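Local coordinates for protein oxygen-independent coproporphyrinogen III oxidase (Escherichia coli, PDB 1OLT) that catalyses the anaerobic oxidative decarboxylation of two propionate groups of coproporphyrinogen III to vinyl groups, using a [4Fe-4S] cluster and S-adenosylmethionine as a radical SAM enzyme, at residues Tyr26-Glu38 with Leu357-Arg371. Numbering follows the deposited sequence.
Sequences YPTALEFSEDFGE and LWRGIALTRDDCIRR
Leu-357 opens the contact by laying its CD2 methyl 3.5 Å from Gly-37 C, just before helix 38-45 begins, while its CD1 meets the Phe-36 ring at the edge. At Trp-358 the indole NE1 comes 3.4 Å from OE2 of Glu-34, with carboxylate and ring planes turned 45° apart. The next side chain, Arg-359, runs extended from CG to NE, and its guanidinium is sandwiched: Trp-358 CH2 lies over one face and the Phe-32 side chain over the other, the Phe-32 ring standing steeply to it at 74°. Arg-359 NH2 is hydrogen-bonded to Gln-338 OE1, and the backbones of Trp-358 and Arg-359 both face Gln-338, a classic beta bulge. Gly-360 then pairs with Ser-33 through two nearly straight bonds, Ser-33 N to Gly-360 O (2.9 Å) and Gly-360 N to Ser-33 O (3.0 Å). Ser-33 O is doubly gripped, since Phe-36 N reaches it from the opposite face of its plane and closes a type I turn. That turn brings Phe-36 back over the strand, and with CG anti to its backbone N (chi1 -172°) the ring lies along the main chain from Gly-360 to Ala-362. Further on, Leu-363 CG packs 3.5 Å from CD of the cis-proline Pro-27, whose CG also abuts the Asp-367 carboxylate. Asp-367 OD2 accepts from Thr-364 N and Thr-364 OG1 from Asp-367 N, a capping box starting helix 365-380; Tyr-443 holds OD1. Arg-370 CB lies 3.6 Å from Tyr-26 CE1, and Asp-367 O meets the same ring in plane at its edge. Overall, a single antiparallel beta bridge adds the 26-38 loop to outer strand 357-362 of a three-stranded sheet, Tyr-26 and Pro-27 extend the contact to helix 365-380, and Phe-32 lies beside Ile-329, which binds S-adenosylmethionine.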
ATOM      1  N   TYR A  26       2.103   9.867   7.554  1.00 19.12           N
ATOM      2  CA  TYR A  26       1.985  11.113   8.328  1.00 17.89           C
ATOM      3  C   TYR A  26       3.330  11.739   8.530  1.00 16.55           C
ATOM      4  O   TYR A  26       4.212  11.068   9.037  1.00 14.72           O
ATOM      5  CB  TYR A  26       1.341  10.877   9.687  1.00 17.98           C
ATOM      6  CG  TYR A  26       1.115  12.169  10.424  1.00 15.99           C
ATOM      7  CD1 TYR A  26       2.121  12.712  11.243  1.00 14.80           C
ATOM      8  CD2 TYR A  26      -0.085  12.881  10.277  1.00 14.03           C
ATOM      9  CE1 TYR A  26       1.928  13.924  11.922  1.00 13.97           C
ATOM     10  CE2 TYR A  26      -0.289  14.092  10.982  1.00 13.99           C
ATOM     11  CZ  TYR A  26       0.724  14.602  11.802  1.00 12.22           C
ATOM     12  OH  TYR A  26       0.551  15.802  12.499  1.00 13.36           O
ATOM     13  N   PRO A  27       3.494  13.029   8.181  1.00 16.89           N
ATOM     14  CA  PRO A  27       2.478  13.857   7.496  1.00 17.35           C
ATOM     15  C   PRO A  27       2.123  13.357   6.119  1.00 18.59           C
ATOM     16  O   PRO A  27       2.833  12.526   5.532  1.00 18.23           O
ATOM     17  CB  PRO A  27       3.148  15.226   7.353  1.00 17.40           C
ATOM     18  CG  PRO A  27       4.348  15.209   8.231  1.00 16.95           C
ATOM     19  CD  PRO A  27       4.710  13.796   8.496  1.00 16.76           C
ATOM     20  N   THR A  28       1.019  13.870   5.588  1.00 19.57           N
ATOM     21  CA  THR A  28       0.541  13.392   4.295  1.00 20.55           C
ATOM     22  C   THR A  28       1.261  14.079   3.157  1.00 20.36           C
ATOM     23  O   THR A  28       2.005  15.073   3.379  1.00 19.15           O
ATOM     24  CB  THR A  28      -0.986  13.645   4.152  1.00 21.22           C
ATOM     25  OG1 THR A  28      -1.238  15.042   3.863  1.00 21.72           O
ATOM     26  CG2 THR A  28      -1.704  13.335   5.503  1.00 22.24           C
ATOM     27  N   ALA A  29       0.979  13.566   1.945  1.00 20.55           N
ATOM     28  CA  ALA A  29       1.459  14.134   0.674  1.00 20.46           C
ATOM     29  C   ALA A  29       0.983  15.596   0.433  1.00 20.07           C
ATOM     30  O   ALA A  29       1.621  16.336  -0.324  1.00 19.29           O
ATOM     31  CB  ALA A  29       1.035  13.215  -0.525  1.00 20.40           C
ATOM     32  N   LEU A  30      -0.128  16.016   1.055  1.00 20.01           N
ATOM     33  CA  LEU A  30      -0.525  17.442   0.993  1.00 19.78           C
ATOM     34  C   LEU A  30       0.587  18.364   1.495  1.00 18.89           C
ATOM     35  O   LEU A  30       0.716  19.497   1.027  1.00 18.60           O
ATOM     36  CB  LEU A  30      -1.747  17.753   1.853  1.00 20.64           C
ATOM     37  CG  LEU A  30      -3.071  17.085   1.576  1.00 22.53           C
ATOM     38  CD1 LEU A  30      -4.095  17.570   2.638  1.00 25.16           C
ATOM     39  CD2 LEU A  30      -3.512  17.397   0.162  1.00 24.58           C
ATOM     40  N   GLU A  31       1.381  17.877   2.452  1.00 17.24           N
ATOM     41  CA  GLU A  31       2.425  18.692   3.050  1.00 15.81           C
ATOM     42  C   GLU A  31       3.773  18.662   2.317  1.00 14.21           C
ATOM     43  O   GLU A  31       4.691  19.318   2.756  1.00 13.67           O
ATOM     44  CB  GLU A  31       2.619  18.270   4.497  1.00 16.16           C
ATOM     45  CG  GLU A  31       1.329  18.226   5.321  1.00 17.45           C
ATOM     46  CD  GLU A  31       0.425  19.462   5.181  1.00 18.61           C
ATOM     47  OE1 GLU A  31       0.909  20.623   4.997  1.00 17.39           O
ATOM     48  OE2 GLU A  31      -0.809  19.257   5.267  1.00 22.64           O
ATOM     49  N   PHE A  32       3.896  17.909   1.224  1.00 12.45           N
ATOM     50  CA  PHE A  32       5.184  17.810   0.509  1.00 11.73           C
ATOM     51  C   PHE A  32       5.413  19.145  -0.190  1.00 11.59           C
ATOM     52  O   PHE A  32       4.489  19.708  -0.709  1.00 11.55           O
ATOM     53  CB  PHE A  32       5.216  16.656  -0.540  1.00 10.94           C
ATOM     54  CG  PHE A  32       5.180  15.238   0.040  1.00  8.98           C
ATOM     55  CD1 PHE A  32       5.035  14.981   1.390  1.00  8.62           C
ATOM     56  CD2 PHE A  32       5.227  14.149  -0.819  1.00  9.37           C
ATOM     57  CE1 PHE A  32       4.963  13.655   1.867  1.00  7.65           C
ATOM     58  CE2 PHE A  32       5.168  12.833  -0.340  1.00  8.02           C
ATOM     59  CZ  PHE A  32       5.049  12.601   1.012  1.00  7.69           C
ATOM     60  N   SER A  33       6.638  19.646  -0.188  1.00 12.01           N
ATOM     61  CA  SER A  33       6.944  20.925  -0.775  1.00 12.85           C
ATOM     62  C   SER A  33       8.134  20.835  -1.764  1.00 15.23           C
ATOM     63  O   SER A  33       9.106  20.143  -1.540  1.00 13.08           O
ATOM     64  CB  SER A  33       7.255  21.910   0.340  1.00 13.11           C
ATOM     65  OG  SER A  33       8.077  22.956  -0.108  1.00 10.31           O
ATOM     66  N   GLU A  34       8.048  21.594  -2.838  1.00 18.80           N
ATOM     67  CA  GLU A  34       9.079  21.617  -3.871  1.00 22.43           C
ATOM     68  C   GLU A  34      10.343  22.303  -3.407  1.00 23.37           C
ATOM     69  O   GLU A  34      11.339  22.252  -4.092  1.00 25.22           O
ATOM     70  CB  GLU A  34       8.536  22.246  -5.146  1.00 23.50           C
ATOM     71  CG  GLU A  34       7.391  21.423  -5.745  1.00 27.78           C
ATOM     72  CD  GLU A  34       6.814  22.023  -7.026  1.00 34.91           C
ATOM     73  OE1 GLU A  34       7.562  22.720  -7.734  1.00 38.20           O
ATOM     74  OE2 GLU A  34       5.604  21.793  -7.315  1.00 39.44           O
ATOM     75  N   ASP A  35      10.290  22.920  -2.231  1.00 24.20           N
ATOM     76  CA  ASP A  35      11.434  23.546  -1.607  1.00 24.87           C
ATOM     77  C   ASP A  35      12.416  22.540  -1.037  1.00 23.43           C
ATOM     78  O   ASP A  35      13.567  22.856  -0.852  1.00 22.71           O
ATOM     79  CB  ASP A  35      10.940  24.462  -0.483  1.00 26.40           C
ATOM     80  CG  ASP A  35      10.275  25.760  -1.014  1.00 30.61           C
ATOM     81  OD1 ASP A  35      10.569  26.149  -2.188  1.00 34.89           O
ATOM     82  OD2 ASP A  35       9.473  26.454  -0.314  1.00 35.09           O
ATOM     83  N   PHE A  36      11.932  21.335  -0.753  1.00 22.12           N
ATOM     84  CA  PHE A  36      12.764  20.199  -0.335  1.00 21.09           C
ATOM     85  C   PHE A  36      13.645  19.735  -1.489  1.00 21.12           C
ATOM     86  O   PHE A  36      13.181  19.145  -2.489  1.00 21.89           O
ATOM     87  CB  PHE A  36      11.886  19.032   0.149  1.00 20.64           C
ATOM     88  CG  PHE A  36      12.655  17.896   0.772  1.00 18.57           C
ATOM     89  CD1 PHE A  36      13.237  16.912  -0.009  1.00 17.91           C
ATOM     90  CD2 PHE A  36      12.755  17.780   2.158  1.00 19.48           C
ATOM     91  CE1 PHE A  36      13.944  15.822   0.577  1.00 17.51           C
ATOM     92  CE2 PHE A  36      13.472  16.699   2.735  1.00 19.02           C
ATOM     93  CZ  PHE A  36      14.065  15.739   1.936  1.00 18.80           C
ATOM     94  N   GLY A  37      14.912  19.986  -1.331  1.00 20.70           N
ATOM     95  CA  GLY A  37      15.862  19.783  -2.383  1.00 20.82           C
ATOM     96  C   GLY A  37      16.882  18.690  -2.086  1.00 20.14           C
ATOM     97  O   GLY A  37      16.803  17.893  -1.130  1.00 19.31           O
ATOM     98  N   GLU A  38      17.886  18.707  -2.936  1.00 19.83           N
ATOM     99  CA  GLU A  38      18.882  17.682  -2.975  1.00 19.34           C
ATOM    100  C   GLU A  38      19.667  17.644  -1.719  1.00 18.98           C
ATOM    101  O   GLU A  38      20.051  16.566  -1.286  1.00 17.83           O
ATOM    102  CB  GLU A  38      19.808  17.956  -4.124  1.00 19.21           C
ATOM    103  CG  GLU A  38      20.841  16.887  -4.350  1.00 21.14           C
ATOM    104  CD  GLU A  38      20.266  15.514  -4.647  1.00 21.87           C
ATOM    105  OE1 GLU A  38      19.065  15.345  -4.995  1.00 23.89           O
ATOM    106  OE2 GLU A  38      21.062  14.584  -4.555  1.00 23.21           O
ATOM    107  N   LEU A 357      14.137  13.958  -8.100  1.00 12.98           N
ATOM    108  CA  LEU A 357      13.579  14.530  -6.861  1.00 13.55           C
ATOM    109  C   LEU A 357      12.780  15.770  -7.167  1.00 13.42           C
ATOM    110  O   LEU A 357      13.293  16.726  -7.753  1.00 13.38           O
ATOM    111  CB  LEU A 357      14.672  14.854  -5.836  1.00 14.38           C
ATOM    112  CG  LEU A 357      14.188  15.545  -4.549  1.00 14.61           C
ATOM    113  CD1 LEU A 357      13.327  14.706  -3.756  1.00 14.56           C
ATOM    114  CD2 LEU A 357      15.412  15.937  -3.715  1.00 19.55           C
ATOM    115  N   TRP A 358      11.523  15.747  -6.742  1.00 13.52           N
ATOM    116  CA  TRP A 358      10.545  16.800  -7.020  1.00 13.67           C
ATOM    117  C   TRP A 358      10.169  17.586  -5.768  1.00 14.31           C
ATOM    118  O   TRP A 358      10.277  18.815  -5.720  1.00 14.33           O
ATOM    119  CB  TRP A 358       9.308  16.160  -7.615  1.00 13.21           C
ATOM    120  CG  TRP A 358       8.179  17.056  -7.870  1.00 14.65           C
ATOM    121  CD1 TRP A 358       8.232  18.355  -8.254  1.00 17.19           C
ATOM    122  CD2 TRP A 358       6.811  16.717  -7.787  1.00 18.10           C
ATOM    123  NE1 TRP A 358       6.964  18.848  -8.418  1.00 18.06           N
ATOM    124  CE2 TRP A 358       6.068  17.878  -8.109  1.00 19.61           C
ATOM    125  CE3 TRP A 358       6.118  15.544  -7.462  1.00 18.46           C
ATOM    126  CZ2 TRP A 358       4.682  17.904  -8.101  1.00 22.97           C
ATOM    127  CZ3 TRP A 358       4.742  15.545  -7.481  1.00 21.72           C
ATOM    128  CH2 TRP A 358       4.023  16.734  -7.792  1.00 24.07           C
ATOM    129  N   ARG A 359       9.681  16.878  -4.766  1.00 15.17           N
ATOM    130  CA  ARG A 359       9.207  17.527  -3.559  1.00 15.87           C
ATOM    131  C   ARG A 359       9.337  16.609  -2.369  1.00 15.51           C
ATOM    132  O   ARG A 359       9.583  15.428  -2.527  1.00 14.90           O
ATOM    133  CB  ARG A 359       7.749  17.927  -3.726  1.00 15.81           C
ATOM    134  CG  ARG A 359       6.871  16.777  -4.097  1.00 18.75           C
ATOM    135  CD  ARG A 359       5.376  17.161  -4.288  1.00 21.01           C
ATOM    136  NE  ARG A 359       4.528  16.010  -4.388  1.00 26.91           N
ATOM    137  CZ  ARG A 359       3.207  15.999  -4.151  1.00 32.61           C
ATOM    138  NH1 ARG A 359       2.599  17.103  -3.758  1.00 33.55           N
ATOM    139  NH2 ARG A 359       2.487  14.867  -4.300  1.00 31.66           N
ATOM    140  N   GLY A 360       9.184  17.168  -1.170  1.00 14.76           N
ATOM    141  CA  GLY A 360       9.216  16.353   0.028  1.00 15.06           C
ATOM    142  C   GLY A 360       9.086  17.163   1.299  1.00 15.39           C
ATOM    143  O   GLY A 360       8.753  18.341   1.258  1.00 15.31           O
ATOM    144  N   ILE A 361       9.353  16.515   2.436  0.50 14.76           N
ATOM    145  CA  ILE A 361       9.293  17.154   3.758  0.50 13.89           C
ATOM    146  C   ILE A 361      10.314  16.559   4.727  0.50 13.84           C
ATOM    147  O   ILE A 361      10.467  15.344   4.790  0.50 13.44           O
ATOM    148  CB  ILE A 361       7.869  16.967   4.369  0.50 13.53           C
ATOM    149  CG1 ILE A 361       7.740  17.725   5.736  0.50 13.61           C
ATOM    150  CG2 ILE A 361       7.553  15.531   4.563  0.50 12.38           C
ATOM    151  CD1 ILE A 361       6.415  18.315   5.899  0.50 13.46           C
ATOM    152  N   ALA A 362      10.966  17.413   5.507  1.00 14.14           N
ATOM    153  CA  ALA A 362      11.784  16.970   6.631  1.00 13.88           C
ATOM    154  C   ALA A 362      10.847  17.048   7.829  1.00 12.78           C
ATOM    155  O   ALA A 362      10.412  18.117   8.168  1.00 14.12           O
ATOM    156  CB  ALA A 362      12.962  17.907   6.835  1.00 14.18           C
ATOM    157  N   LEU A 363      10.528  15.930   8.454  1.00 11.50           N
ATOM    158  CA  LEU A 363       9.614  15.920   9.563  1.00 11.26           C
ATOM    159  C   LEU A 363      10.241  16.627  10.804  1.00 11.27           C
ATOM    160  O   LEU A 363      11.386  16.406  11.128  1.00 10.42           O
ATOM    161  CB  LEU A 363       9.229  14.494   9.948  1.00 11.33           C
ATOM    162  CG  LEU A 363       8.164  13.754   9.151  1.00 11.15           C
ATOM    163  CD1 LEU A 363       8.573  13.592   7.719  1.00 10.14           C
ATOM    164  CD2 LEU A 363       7.867  12.349   9.782  1.00 11.20           C
ATOM    165  N   THR A 364       9.480  17.481  11.442  1.00 11.22           N
ATOM    166  CA  THR A 364       9.847  18.031  12.754  1.00 12.39           C
ATOM    167  C   THR A 364       9.777  16.958  13.866  1.00 12.40           C
ATOM    168  O   THR A 364       9.362  15.841  13.630  1.00 11.29           O
ATOM    169  CB  THR A 364       8.905  19.185  13.154  1.00 12.58           C
ATOM    170  OG1 THR A 364       7.553  18.697  13.246  1.00 12.95           O
ATOM    171  CG2 THR A 364       8.881  20.319  12.080  1.00 13.76           C
ATOM    172  N   ARG A 365      10.199  17.331  15.062  0.70 12.47           N
ATOM    173  CA  ARG A 365      10.081  16.450  16.232  0.70 13.25           C
ATOM    174  C   ARG A 365       8.647  16.028  16.474  0.70 12.97           C
ATOM    175  O   ARG A 365       8.357  14.870  16.629  0.70 14.51           O
ATOM    176  CB  ARG A 365      10.575  17.146  17.510  0.70 13.22           C
ATOM    177  CG  ARG A 365      11.566  16.338  18.281  0.70 13.71           C
ATOM    178  CD  ARG A 365      12.071  17.061  19.463  0.70 13.44           C
ATOM    179  NE  ARG A 365      11.037  17.045  20.474  0.70 14.45           N
ATOM    180  CZ  ARG A 365      10.956  16.179  21.482  0.70 14.06           C
ATOM    181  NH1 ARG A 365      11.887  15.220  21.650  0.70 14.80           N
ATOM    182  NH2 ARG A 365       9.936  16.278  22.325  0.70 11.68           N
ATOM    183  N   ASP A 366       7.766  17.003  16.466  1.00 13.17           N
ATOM    184  CA  ASP A 366       6.349  16.798  16.627  1.00 13.25           C
ATOM    185  C   ASP A 366       5.762  15.895  15.524  1.00 13.11           C
ATOM    186  O   ASP A 366       4.979  15.006  15.834  1.00 12.60           O
ATOM    187  CB  ASP A 366       5.675  18.170  16.609  1.00 13.82           C
ATOM    188  CG  ASP A 366       4.185  18.085  16.816  1.00 14.46           C
ATOM    189  OD1 ASP A 366       3.817  17.670  17.910  1.00 11.17           O
ATOM    190  OD2 ASP A 366       3.342  18.357  15.921  1.00 15.47           O
ATOM    191  N   ASP A 367       6.169  16.127  14.259  1.00 12.67           N
ATOM    192  CA  ASP A 367       5.761  15.263  13.122  1.00 13.22           C
ATOM    193  C   ASP A 367       6.148  13.828  13.455  1.00 12.93           C
ATOM    194  O   ASP A 367       5.358  12.905  13.256  1.00 11.93           O
ATOM    195  CB  ASP A 367       6.456  15.665  11.809  1.00 12.93           C
ATOM    196  CG  ASP A 367       5.934  16.991  11.215  1.00 15.42           C
ATOM    197  OD1 ASP A 367       4.810  17.470  11.534  1.00 15.59           O
ATOM    198  OD2 ASP A 367       6.609  17.613  10.363  1.00 20.23           O
ATOM    199  N   CYS A 368       7.375  13.645  13.966  1.00 12.68           N
ATOM    200  CA  CYS A 368       7.889  12.271  14.166  1.00 12.97           C
ATOM    201  C   CYS A 368       7.155  11.543  15.268  1.00 13.11           C
ATOM    202  O   CYS A 368       6.853  10.364  15.141  1.00 11.79           O
ATOM    203  CB  CYS A 368       9.390  12.279  14.464  1.00 12.91           C
ATOM    204  SG  CYS A 368      10.431  12.633  13.012  1.00 11.97           S
ATOM    205  N   ILE A 369       6.915  12.236  16.368  0.50 12.92           N
ATOM    206  CA  ILE A 369       6.168  11.656  17.449  0.50 13.17           C
ATOM    207  C   ILE A 369       4.850  11.125  16.824  0.50 13.05           C
ATOM    208  O   ILE A 369       4.548   9.950  16.833  0.50 12.03           O
ATOM    209  CB  ILE A 369       5.939  12.744  18.551  0.50 12.88           C
ATOM    210  CG1 ILE A 369       7.273  13.055  19.291  0.50 13.02           C
ATOM    211  CG2 ILE A 369       4.866  12.320  19.501  0.50 13.83           C
ATOM    212  CD1 ILE A 369       7.464  14.564  19.739  0.50 12.86           C
ATOM    213  N   ARG A 370       4.093  12.073  16.277  1.00 13.62           N
ATOM    214  CA  ARG A 370       2.714  11.870  15.912  1.00 13.27           C
ATOM    215  C   ARG A 370       2.623  10.785  14.862  1.00 12.91           C
ATOM    216  O   ARG A 370       1.680  10.010  14.854  1.00 11.64           O
ATOM    217  CB  ARG A 370       2.109  13.176  15.412  1.00 13.88           C
ATOM    218  CG  ARG A 370       1.886  14.251  16.507  1.00 14.17           C
ATOM    219  CD  ARG A 370       1.401  15.547  15.941  1.00 15.85           C
ATOM    220  NE  ARG A 370       1.212  16.529  17.011  1.00 19.94           N
ATOM    221  CZ  ARG A 370       0.193  16.560  17.841  1.00 19.64           C
ATOM    222  NH1 ARG A 370      -0.799  15.694  17.761  1.00 19.15           N
ATOM    223  NH2 ARG A 370       0.165  17.497  18.777  1.00 25.07           N
ATOM    224  N   ARG A 371       3.632  10.716  13.988  1.00 12.04           N
ATOM    225  CA  ARG A 371       3.750   9.596  13.070  1.00 12.49           C
ATOM    226  C   ARG A 371       3.768   8.295  13.856  1.00 12.31           C
ATOM    227  O   ARG A 371       3.077   7.331  13.497  1.00 11.45           O
ATOM    228  CB  ARG A 371       5.038   9.690  12.221  1.00 12.10           C
ATOM    229  CG  ARG A 371       5.260   8.539  11.269  1.00 12.92           C
ATOM    230  CD  ARG A 371       6.715   8.338  10.841  1.00 15.11           C
ATOM    231  NE  ARG A 371       7.512   8.287  12.043  1.00 17.56           N
ATOM    232  CZ  ARG A 371       8.765   8.680  12.181  1.00 18.50           C
ATOM    233  NH1 ARG A 371       9.477   9.128  11.149  1.00 19.69           N
ATOM    234  NH2 ARG A 371       9.328   8.600  13.386  1.00 17.07           N
TER